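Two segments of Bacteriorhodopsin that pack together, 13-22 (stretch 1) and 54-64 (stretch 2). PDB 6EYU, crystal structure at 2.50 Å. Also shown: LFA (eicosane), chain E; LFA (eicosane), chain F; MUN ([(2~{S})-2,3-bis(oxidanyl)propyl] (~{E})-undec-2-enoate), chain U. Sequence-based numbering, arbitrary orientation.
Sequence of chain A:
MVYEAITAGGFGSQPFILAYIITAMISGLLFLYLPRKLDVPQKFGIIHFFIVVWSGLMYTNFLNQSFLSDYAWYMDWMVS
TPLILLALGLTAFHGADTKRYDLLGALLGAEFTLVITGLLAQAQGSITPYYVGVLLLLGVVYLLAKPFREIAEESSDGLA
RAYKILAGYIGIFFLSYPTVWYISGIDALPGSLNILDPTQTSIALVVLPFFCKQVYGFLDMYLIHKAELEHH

Stretch 1, residues 13-22: SQPFILAYII
Stretch 2, residues 54-64: WSGLMYTNFLN

A single polar link fastens an otherwise greasy helix pair: Tyr 20 OH donates a hydrogen bond to Ser 55 OG at 2.6 Å, the serine oxygen lying at the edge of the tyrosine ring, near its plane. Both side chains point toward the partner helix with chi1 t, and both are buried.

Build stretch 1 as a regular helix through Ile 22, phi/psi near -64/-43, and set stretch 2 against it, nearly antiparallel at 154°, axes 9.0 Å apart at closest approach. Stretch 2 is helical from Trp 54 with phi/psi near -56/-50 as far as Leu 57, then psi relaxes to between -26° and -5° from Met 58 to Leu 63. The register pairs Gln 14 with Leu 63 (CA to CA 7.1 Å), Ile 17 with Tyr 59 (CA to CA 7.0 Å) and Ile 21 with Gly 56 (CA to CA 4.6 Å). At this tightest point, Ile 21 CG1 rests 3.6 Å from Gly 56 O; Gly 56 has no side chain of its own here. The second helix is kinked: Asn 61 N and Phe 62 N make no bond to the turn before, and Phe 62 N instead reaches Tyr 59 O at 3.0 Å.

Two knobs interlock. Ile 21 (chi1 m, chi2 t) sits among Gly 56, Tyr 59, Thr 60 and Leu 63, Ile 21 CD1 3.8 Å from Thr 60 CG2. Leu 63 (m, t) returns the favour among Gln 14, Ile 17, Leu 18 and Ile 21; Leu 63 CD2 lies 3.5 Å from Ile 17 CG2 and Leu 63 CD1 3.5 Å from Leu 18 CD1. Ile 17 (m, t) also places CD1 3.8 Å from Phe 62 CB, so this one side chain touches Tyr 59, Phe 62 and Leu 63.

Tyr 20 CD2 lies over one face of the Tyr 59 ring (chi1 -96°), 4.0 Å from Tyr 59 CD2; the ring planes meet at 35°. Together the stretches bury 503 Å². Leu 18 CD2 also meets eicosane (chain F) C15 at 3.5 Å, so leucine serves both protein and chain.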

ATOM      1  N   SER A  13     -19.182   6.907 -24.099  1.00 66.49           N
ATOM      2  CA  SER A  13     -17.781   7.093 -23.738  1.00 66.76           C
ATOM      3  C   SER A  13     -16.971   5.827 -24.003  1.00 64.68           C
ATOM      4  O   SER A  13     -15.743   5.841 -23.926  1.00 60.87           O
ATOM      5  CB  SER A  13     -17.656   7.494 -22.266  1.00 71.20           C
ATOM      6  OG  SER A  13     -18.331   6.573 -21.427  1.00 66.32           O
ATOM      7  N   GLN A  14     -17.658   4.753 -24.378  1.00 63.51           N
ATOM      8  CA  GLN A  14     -17.054   3.425 -24.389  1.00 72.38           C
ATOM      9  C   GLN A  14     -15.890   3.363 -25.375  1.00 75.43           C
ATOM     10  O   GLN A  14     -14.885   2.701 -25.113  1.00 72.82           O
ATOM     11  CB  GLN A  14     -18.095   2.363 -24.746  1.00 74.14           C
ATOM     12  CG  GLN A  14     -17.498   1.027 -25.158  1.00 81.10           C
ATOM     13  CD  GLN A  14     -18.526  -0.087 -25.194  1.00 91.69           C
ATOM     14  OE1 GLN A  14     -18.664  -0.848 -24.237  1.00114.15           O
ATOM     15  NE2 GLN A  14     -19.183  -0.248 -26.337  1.00107.85           N
ATOM     16  N   PRO A  15     -16.034   4.037 -26.525  1.00 72.49           N
ATOM     17  CA  PRO A  15     -14.938   4.076 -27.488  1.00 69.94           C
ATOM     18  C   PRO A  15     -13.691   4.748 -26.921  1.00 71.98           C
ATOM     19  O   PRO A  15     -12.582   4.244 -27.096  1.00 73.66           O
ATOM     20  CB  PRO A  15     -15.506   4.900 -28.655  1.00 69.43           C
ATOM     21  CG  PRO A  15     -16.933   5.207 -28.318  1.00 69.70           C
ATOM     22  CD  PRO A  15     -17.324   4.350 -27.154  1.00 68.98           C
ATOM     23  N   PHE A  16     -13.879   5.880 -26.251  1.00 71.58           N
ATOM     24  CA  PHE A  16     -12.773   6.588 -25.619  1.00 69.10           C
ATOM     25  C   PHE A  16     -12.117   5.715 -24.557  1.00 65.17           C
ATOM     26  O   PHE A  16     -10.893   5.591 -24.511  1.00 63.01           O
ATOM     27  CB  PHE A  16     -13.270   7.890 -24.986  1.00 65.06           C
ATOM     28  CG  PHE A  16     -13.752   8.902 -25.984  1.00 67.62           C
ATOM     29  CD1 PHE A  16     -15.067   8.892 -26.419  1.00 68.43           C
ATOM     30  CD2 PHE A  16     -12.875   9.817 -26.542  1.00 66.96           C
ATOM     31  CE1 PHE A  16     -15.515   9.821 -27.339  1.00 68.45           C
ATOM     32  CE2 PHE A  16     -13.315  10.746 -27.465  1.00 71.57           C
ATOM     33  CZ  PHE A  16     -14.637  10.749 -27.863  1.00 73.96           C
ATOM     34  N   ILE A  17     -12.941   5.071 -23.737  1.00 60.86           N
ATOM     35  CA  ILE A  17     -12.444   4.168 -22.708  1.00 64.69           C
ATOM     36  C   ILE A  17     -11.670   3.009 -23.330  1.00 60.58           C
ATOM     37  O   ILE A  17     -10.599   2.641 -22.849  1.00 55.08           O
ATOM     38  CB  ILE A  17     -13.595   3.606 -21.855  1.00 66.38           C
ATOM     39  CG1 ILE A  17     -14.105   4.678 -20.889  1.00 60.49           C
ATOM     40  CG2 ILE A  17     -13.134   2.377 -21.084  1.00 65.09           C
ATOM     41  CD1 ILE A  17     -15.531   4.460 -20.430  1.00 61.50           C
ATOM     42  N   LEU A  18     -12.149   2.528 -24.474  1.00 60.28           N
ATOM     43  CA  LEU A  18     -11.428   1.511 -25.229  1.00 66.40           C
ATOM     44  C   LEU A  18     -10.121   2.070 -25.781  1.00 67.79           C
ATOM     45  O   LEU A  18      -9.055   1.488 -25.583  1.00 67.02           O
ATOM     46  CB  LEU A  18     -12.290   0.980 -26.377  1.00 69.79           C
ATOM     47  CG  LEU A  18     -12.205  -0.532 -26.591  1.00 79.71           C
ATOM     48  CD1 LEU A  18     -13.090  -1.260 -25.590  1.00 87.77           C
ATOM     49  CD2 LEU A  18     -12.585  -0.902 -28.016  1.00 77.42           C
ATOM     50  N   ALA A  19     -10.222   3.158 -26.537  1.00 65.83           N
ATOM     51  CA  ALA A  19      -9.052   3.771 -27.152  1.00 60.18           C
ATOM     52  C   ALA A  19      -8.005   4.101 -26.095  1.00 58.95           C
ATOM     53  O   ALA A  19      -6.804   4.052 -26.360  1.00 60.16           O
ATOM     54  CB  ALA A  19      -9.452   5.028 -27.910  1.00 62.43           C
ATOM     55  N   TYR A  20      -8.467   4.428 -24.891  1.00 56.82           N
ATOM     56  CA  TYR A  20      -7.568   4.765 -23.794  1.00 60.89           C
ATOM     57  C   TYR A  20      -6.815   3.528 -23.316  1.00 61.03           C
ATOM     58  O   TYR A  20      -5.599   3.567 -23.127  1.00 64.56           O
ATOM     59  CB  TYR A  20      -8.348   5.382 -22.632  1.00 63.90           C
ATOM     60  CG  TYR A  20      -7.482   5.765 -21.451  1.00 64.52           C
ATOM     61  CD1 TYR A  20      -6.768   6.956 -21.446  1.00 64.82           C
ATOM     62  CD2 TYR A  20      -7.418   4.959 -20.322  1.00 73.18           C
ATOM     63  CE1 TYR A  20      -6.002   7.325 -20.356  1.00 68.83           C
ATOM     64  CE2 TYR A  20      -6.672   5.329 -19.220  1.00 77.11           C
ATOM     65  CZ  TYR A  20      -5.961   6.510 -19.245  1.00 68.53           C
ATOM     66  OH  TYR A  20      -5.203   6.875 -18.156  1.00 61.13           O
ATOM     67  N   ILE A  21      -7.541   2.432 -23.116  1.00 60.39           N
ATOM     68  CA  ILE A  21      -6.943   1.213 -22.584  1.00 65.74           C
ATOM     69  C   ILE A  21      -5.933   0.632 -23.569  1.00 68.59           C
ATOM     70  O   ILE A  21      -4.859   0.178 -23.173  1.00 70.95           O
ATOM     71  CB  ILE A  21      -8.008   0.144 -22.275  1.00 68.38           C
ATOM     72  CG1 ILE A  21      -8.884   0.590 -21.103  1.00 66.49           C
ATOM     73  CG2 ILE A  21      -7.340  -1.184 -21.952  1.00 71.97           C
ATOM     74  CD1 ILE A  21     -10.061  -0.325 -20.838  1.00 64.28           C
ATOM     75  N   ILE A  22      -6.267   0.677 -24.854  1.00 66.80           N
ATOM     76  CA  ILE A  22      -5.417   0.091 -25.884  1.00 68.84           C
ATOM     77  C   ILE A  22      -4.117   0.878 -26.024  1.00 66.83           C
ATOM     78  O   ILE A  22      -3.037   0.295 -26.121  1.00 65.62           O
ATOM     79  CB  ILE A  22      -6.128   0.057 -27.250  1.00 70.35           C
ATOM     80  CG1 ILE A  22      -7.361  -0.847 -27.184  1.00 67.88           C
ATOM     81  CG2 ILE A  22      -5.176  -0.434 -28.330  1.00 70.26           C
ATOM     82  CD1 ILE A  22      -8.348  -0.613 -28.307  1.00 67.29           C
ATOM     83  N   TRP A  54      -1.567   0.147 -15.012  1.00 57.83           N
ATOM     84  CA  TRP A  54      -2.470   0.167 -13.868  1.00 54.79           C
ATOM     85  C   TRP A  54      -3.727   0.966 -14.192  1.00 55.70           C
ATOM     86  O   TRP A  54      -4.843   0.520 -13.922  1.00 54.31           O
ATOM     87  CB  TRP A  54      -1.774   0.767 -12.646  1.00 58.86           C
ATOM     88  CG  TRP A  54      -2.664   0.859 -11.445  1.00 59.20           C
ATOM     89  CD1 TRP A  54      -3.494   1.894 -11.123  1.00 59.27           C
ATOM     90  CD2 TRP A  54      -2.966  -0.196 -10.523  1.00 58.45           C
ATOM     91  NE1 TRP A  54      -4.257   1.568 -10.029  1.00 57.36           N
ATOM     92  CE2 TRP A  54      -3.935   0.298  -9.628  1.00 59.50           C
ATOM     93  CE3 TRP A  54      -2.461  -1.486 -10.325  1.00 57.99           C
ATOM     94  CZ2 TRP A  54      -4.415  -0.454  -8.556  1.00 59.28           C
ATOM     95  CZ3 TRP A  54      -2.955  -2.238  -9.274  1.00 55.94           C
ATOM     96  CH2 TRP A  54      -3.911  -1.715  -8.395  1.00 59.69           C
ATOM     97  N   SER A  55      -3.541   2.144 -14.776  1.00 56.13           N
ATOM     98  CA  SER A  55      -4.664   2.983 -15.180  1.00 54.01           C
ATOM     99  C   SER A  55      -5.552   2.245 -16.176  1.00 56.74           C
ATOM    100  O   SER A  55      -6.766   2.156 -15.992  1.00 59.68           O
ATOM    101  CB  SER A  55      -4.158   4.287 -15.799  1.00 56.12           C
ATOM    102  OG  SER A  55      -5.235   5.073 -16.280  1.00 56.16           O
ATOM    103  N   GLY A  56      -4.931   1.675 -17.203  1.00 55.88           N
ATOM    104  CA  GLY A  56      -5.648   0.857 -18.174  1.00 55.96           C
ATOM    105  C   GLY A  56      -6.489  -0.214 -17.507  1.00 54.48           C
ATOM    106  O   GLY A  56      -7.676  -0.353 -17.797  1.00 58.46           O
ATOM    107  N   LEU A  57      -5.864  -0.988 -16.625  1.00 51.59           N
ATOM    108  CA  LEU A  57      -6.553  -2.075 -15.942  1.00 58.02           C
ATOM    109  C   LEU A  57      -7.801  -1.563 -15.232  1.00 59.19           C
ATOM    110  O   LEU A  57      -8.899  -2.077 -15.442  1.00 65.45           O
ATOM    111  CB  LEU A  57      -5.618  -2.749 -14.938  1.00 58.96           C
ATOM    112  CG  LEU A  57      -4.694  -3.806 -15.547  1.00 59.35           C
ATOM    113  CD1 LEU A  57      -3.777  -4.401 -14.490  1.00 63.33           C
ATOM    114  CD2 LEU A  57      -5.513  -4.892 -16.229  1.00 62.74           C
ATOM    115  N   MET A  58      -7.637  -0.509 -14.439  1.00 57.38           N
ATOM    116  CA  MET A  58      -8.718  -0.022 -13.592  1.00 62.50           C
ATOM    117  C   MET A  58      -9.907   0.418 -14.442  1.00 60.42           C
ATOM    118  O   MET A  58     -11.056   0.319 -14.010  1.00 59.30           O
ATOM    119  CB  MET A  58      -8.236   1.145 -12.726  1.00 68.28           C
ATOM    120  CG  MET A  58      -7.290   0.736 -11.607  1.00 71.12           C
ATOM    121  SD  MET A  58      -7.674  -0.888 -10.923  1.00 70.94           S
ATOM    122  CE  MET A  58      -9.310  -0.598 -10.254  1.00 77.76           C
ATOM    123  N   TYR A  59      -9.636   0.798 -15.686  1.00 63.22           N
ATOM    124  CA  TYR A  59     -10.669   1.358 -16.553  1.00 62.01           C
ATOM    125  C   TYR A  59     -11.491   0.260 -17.223  1.00 60.50           C
ATOM    126  O   TYR A  59     -12.561   0.525 -17.770  1.00 54.50           O
ATOM    127  CB  TYR A  59     -10.045   2.262 -17.618  1.00 64.05           C
ATOM    128  CG  TYR A  59     -10.045   3.730 -17.250  1.00 66.73           C
ATOM    129  CD1 TYR A  59      -9.363   4.183 -16.129  1.00 71.43           C
ATOM    130  CD2 TYR A  59     -10.697   4.665 -18.043  1.00 68.46           C
ATOM    131  CE1 TYR A  59      -9.307   5.529 -15.822  1.00 78.12           C
ATOM    132  CE2 TYR A  59     -10.643   6.015 -17.746  1.00 72.74           C
ATOM    133  CZ  TYR A  59      -9.944   6.442 -16.638  1.00 77.37           C
ATOM    134  OH  TYR A  59      -9.917   7.779 -16.319  1.00 73.53           O
ATOM    135  N   THR A  60     -11.002  -0.974 -17.155  1.00 63.84           N
ATOM    136  CA  THR A  60     -11.768  -2.120 -17.636  1.00 63.27           C
ATOM    137  C   THR A  60     -13.026  -2.315 -16.797  1.00 63.60           C
ATOM    138  O   THR A  60     -13.908  -3.095 -17.155  1.00 62.35           O
ATOM    139  CB  THR A  60     -10.938  -3.416 -17.593  1.00 67.53           C
ATOM    140  OG1 THR A  60     -10.469  -3.647 -16.259  1.00 60.20           O
ATOM    141  CG2 THR A  60      -9.750  -3.325 -18.540  1.00 72.67           C
ATOM    142  N   ASN A  61     -13.121  -1.575 -15.696  1.00 63.35           N
ATOM    143  CA  ASN A  61     -14.270  -1.681 -14.805  1.00 61.75           C
ATOM    144  C   ASN A  61     -15.420  -0.797 -15.278  1.00 59.65           C
ATOM    145  O   ASN A  61     -16.529  -0.877 -14.752  1.00 62.99           O
ATOM    146  CB  ASN A  61     -13.875  -1.297 -13.377  1.00 63.88           C
ATOM    147  CG  ASN A  61     -13.074  -2.381 -12.682  1.00 62.35           C
ATOM    148  OD1 ASN A  61     -13.583  -3.469 -12.415  1.00 72.70           O
ATOM    149  ND2 ASN A  61     -11.827  -2.071 -12.344  1.00 59.26           N
ATOM    150  N   PHE A  62     -15.174  -0.017 -16.327  1.00 58.22           N
ATOM    151  CA  PHE A  62     -16.251   0.683 -17.018  1.00 61.08           C
ATOM    152  C   PHE A  62     -16.785  -0.144 -18.185  1.00 62.09           C
ATOM    153  O   PHE A  62     -17.935   0.017 -18.593  1.00 65.47           O
ATOM    154  CB  PHE A  62     -15.769   2.046 -17.523  1.00 63.85           C
ATOM    155  CG  PHE A  62     -15.301   2.966 -16.431  1.00 62.33           C
ATOM    156  CD1 PHE A  62     -16.149   3.320 -15.395  1.00 68.07           C
ATOM    157  CD2 PHE A  62     -14.027   3.506 -16.464  1.00 59.38           C
ATOM    158  CE1 PHE A  62     -15.718   4.163 -14.386  1.00 68.92           C
ATOM    159  CE2 PHE A  62     -13.589   4.348 -15.458  1.00 60.18           C
ATOM    160  CZ  PHE A  62     -14.436   4.676 -14.417  1.00 65.42           C
ATOM    161  N   LEU A  63     -15.968  -1.070 -18.677  1.00 63.37           N
ATOM    162  CA  LEU A  63     -16.378  -1.950 -19.767  1.00 67.86           C
ATOM    163  C   LEU A  63     -17.137  -3.159 -19.232  1.00 72.34           C
ATOM    164  O   LEU A  63     -17.781  -3.884 -19.993  1.00 70.85           O
ATOM    165  CB  LEU A  63     -15.159  -2.418 -20.563  1.00 68.05           C
ATOM    166  CG  LEU A  63     -14.307  -1.315 -21.191  1.00 70.10           C
ATOM    167  CD1 LEU A  63     -13.304  -1.909 -22.167  1.00 76.56           C
ATOM    168  CD2 LEU A  63     -15.187  -0.284 -21.883  1.00 68.06           C
ATOM    169  N   ASN A  64     -16.933  -3.455 -17.953  1.00 74.56           N
ATOM    170  CA  ASN A  64     -17.544  -4.624 -17.329  1.00 74.08           C
ATOM    171  C   ASN A  64     -17.853  -4.334 -15.867  1.00 75.45           C
ATOM    172  O   ASN A  64     -16.945  -4.219 -15.044  1.00 76.02           O
ATOM    173  CB  ASN A  64     -16.605  -5.827 -17.421  1.00 71.80           C
ATOM    174  CG  ASN A  64     -16.481  -6.364 -18.832  1.00 73.99           C
ATOM    175  OD1 ASN A  64     -15.441  -6.216 -19.473  1.00 80.22           O
ATOM    176  ND2 ASN A  64     -17.506  -7.075 -19.286  1.00 71.61           N
TER
HETATM  177  C5  LFA E 302      -3.764   8.923 -29.651  1.00111.00           C
HETATM  178  C6  LFA E 302      -4.923   8.234 -30.366  1.00127.10           C
HETATM  179  C7  LFA E 302      -6.238   8.590 -29.674  1.00121.03           C
HETATM  180  C8  LFA E 302      -7.397   7.961 -30.446  1.00123.94           C
HETATM  181  C9  LFA E 302      -8.727   8.268 -29.756  1.00110.24           C
HETATM  182  C10 LFA E 302      -9.870   7.878 -30.693  1.00121.74           C
HETATM  183  C11 LFA E 302     -11.184   7.758 -29.922  1.00118.66           C
HETATM  184  C12 LFA E 302     -12.292   8.465 -30.704  1.00124.56           C
HETATM  185  C13 LFA E 302     -13.625   7.737 -30.526  1.00128.09           C
HETATM  186  C14 LFA E 302     -14.764   8.758 -30.557  1.00124.64           C
HETATM  187  C15 LFA E 302     -16.087   8.075 -30.905  1.00131.82           C
HETATM  188  C16 LFA E 302     -17.230   8.788 -30.180  1.00141.58           C
HETATM  189  C17 LFA E 302     -18.578   8.324 -30.732  1.00149.34           C
HETATM  190  C18 LFA E 302     -19.653   8.504 -29.660  1.00141.55           C
HETATM  191  C19 LFA E 302     -21.019   8.705 -30.315  1.00143.81           C
HETATM  192  C20 LFA E 302     -21.391   7.467 -31.128  1.00134.80           C
HETATM  193  C7  LFA F 303      -2.971   4.178 -31.142  1.00121.91           C
HETATM  194  C8  LFA F 303      -3.929   3.246 -31.878  1.00129.00           C
HETATM  195  C9  LFA F 303      -5.045   2.808 -30.930  1.00109.74           C
HETATM  196  C10 LFA F 303      -6.400   3.205 -31.513  1.00104.73           C
HETATM  197  C11 LFA F 303      -7.492   2.331 -30.899  1.00103.32           C
HETATM  198  C12 LFA F 303      -8.868   2.835 -31.336  1.00105.15           C
HETATM  199  C13 LFA F 303      -9.950   1.988 -30.668  1.00104.05           C
HETATM  200  C14 LFA F 303     -11.336   2.470 -31.092  1.00104.97           C
HETATM  201  C15 LFA F 303     -12.391   1.562 -30.464  1.00121.18           C
HETATM  202  C16 LFA F 303     -13.721   1.708 -31.200  1.00122.53           C
HETATM  203  C17 LFA F 303     -14.867   1.483 -30.215  1.00127.16           C
HETATM  204  C18 LFA F 303     -15.751   0.334 -30.695  1.00120.37           C
HETATM  205  C19 LFA F 303     -17.039   0.313 -29.874  1.00109.16           C
HETATM  206  C20 LFA F 303     -16.693   0.228 -28.389  1.00106.48           C
HETATM  207  CAN MUN U 318      -4.618  -4.482 -25.451  1.00 86.70           C
HETATM  208  CAM MUN U 318      -5.586  -4.740 -24.295  1.00 88.03           C
HETATM  209  CAK MUN U 318      -6.969  -5.077 -24.853  1.00 85.32           C
HETATM  210  CAH MUN U 318      -7.770  -3.786 -25.045  1.00 88.71           C
HETATM  211  CAF MUN U 318      -8.977  -3.782 -24.102  1.00 79.43           C
HETATM  212  CAC MUN U 318     -10.034  -4.872 -24.380  1.00 82.71           C
HETATM  213  CAA MUN U 318     -11.295  -4.829 -23.487  1.00 95.79           C
HETATM  214  OAD MUN U 318     -11.226  -4.369 -22.349  1.00115.57           O
HETATM  215  OAB MUN U 318     -12.307  -5.638 -23.901  1.00110.79           O
HETATM  216  CAE MUN U 318     -12.856  -6.308 -22.762  1.00103.97           C
HETATM  217  CAG MUN U 318     -14.368  -6.074 -22.702  1.00103.27           C
HETATM  218  OAJ MUN U 318     -14.780  -5.327 -23.850  1.00127.37           O
HETATM  219  CAI MUN U 318     -15.091  -7.422 -22.681  1.00 96.48           C
HETATM  220  OAL MUN U 318     -16.481  -7.222 -22.951  1.00 97.18           O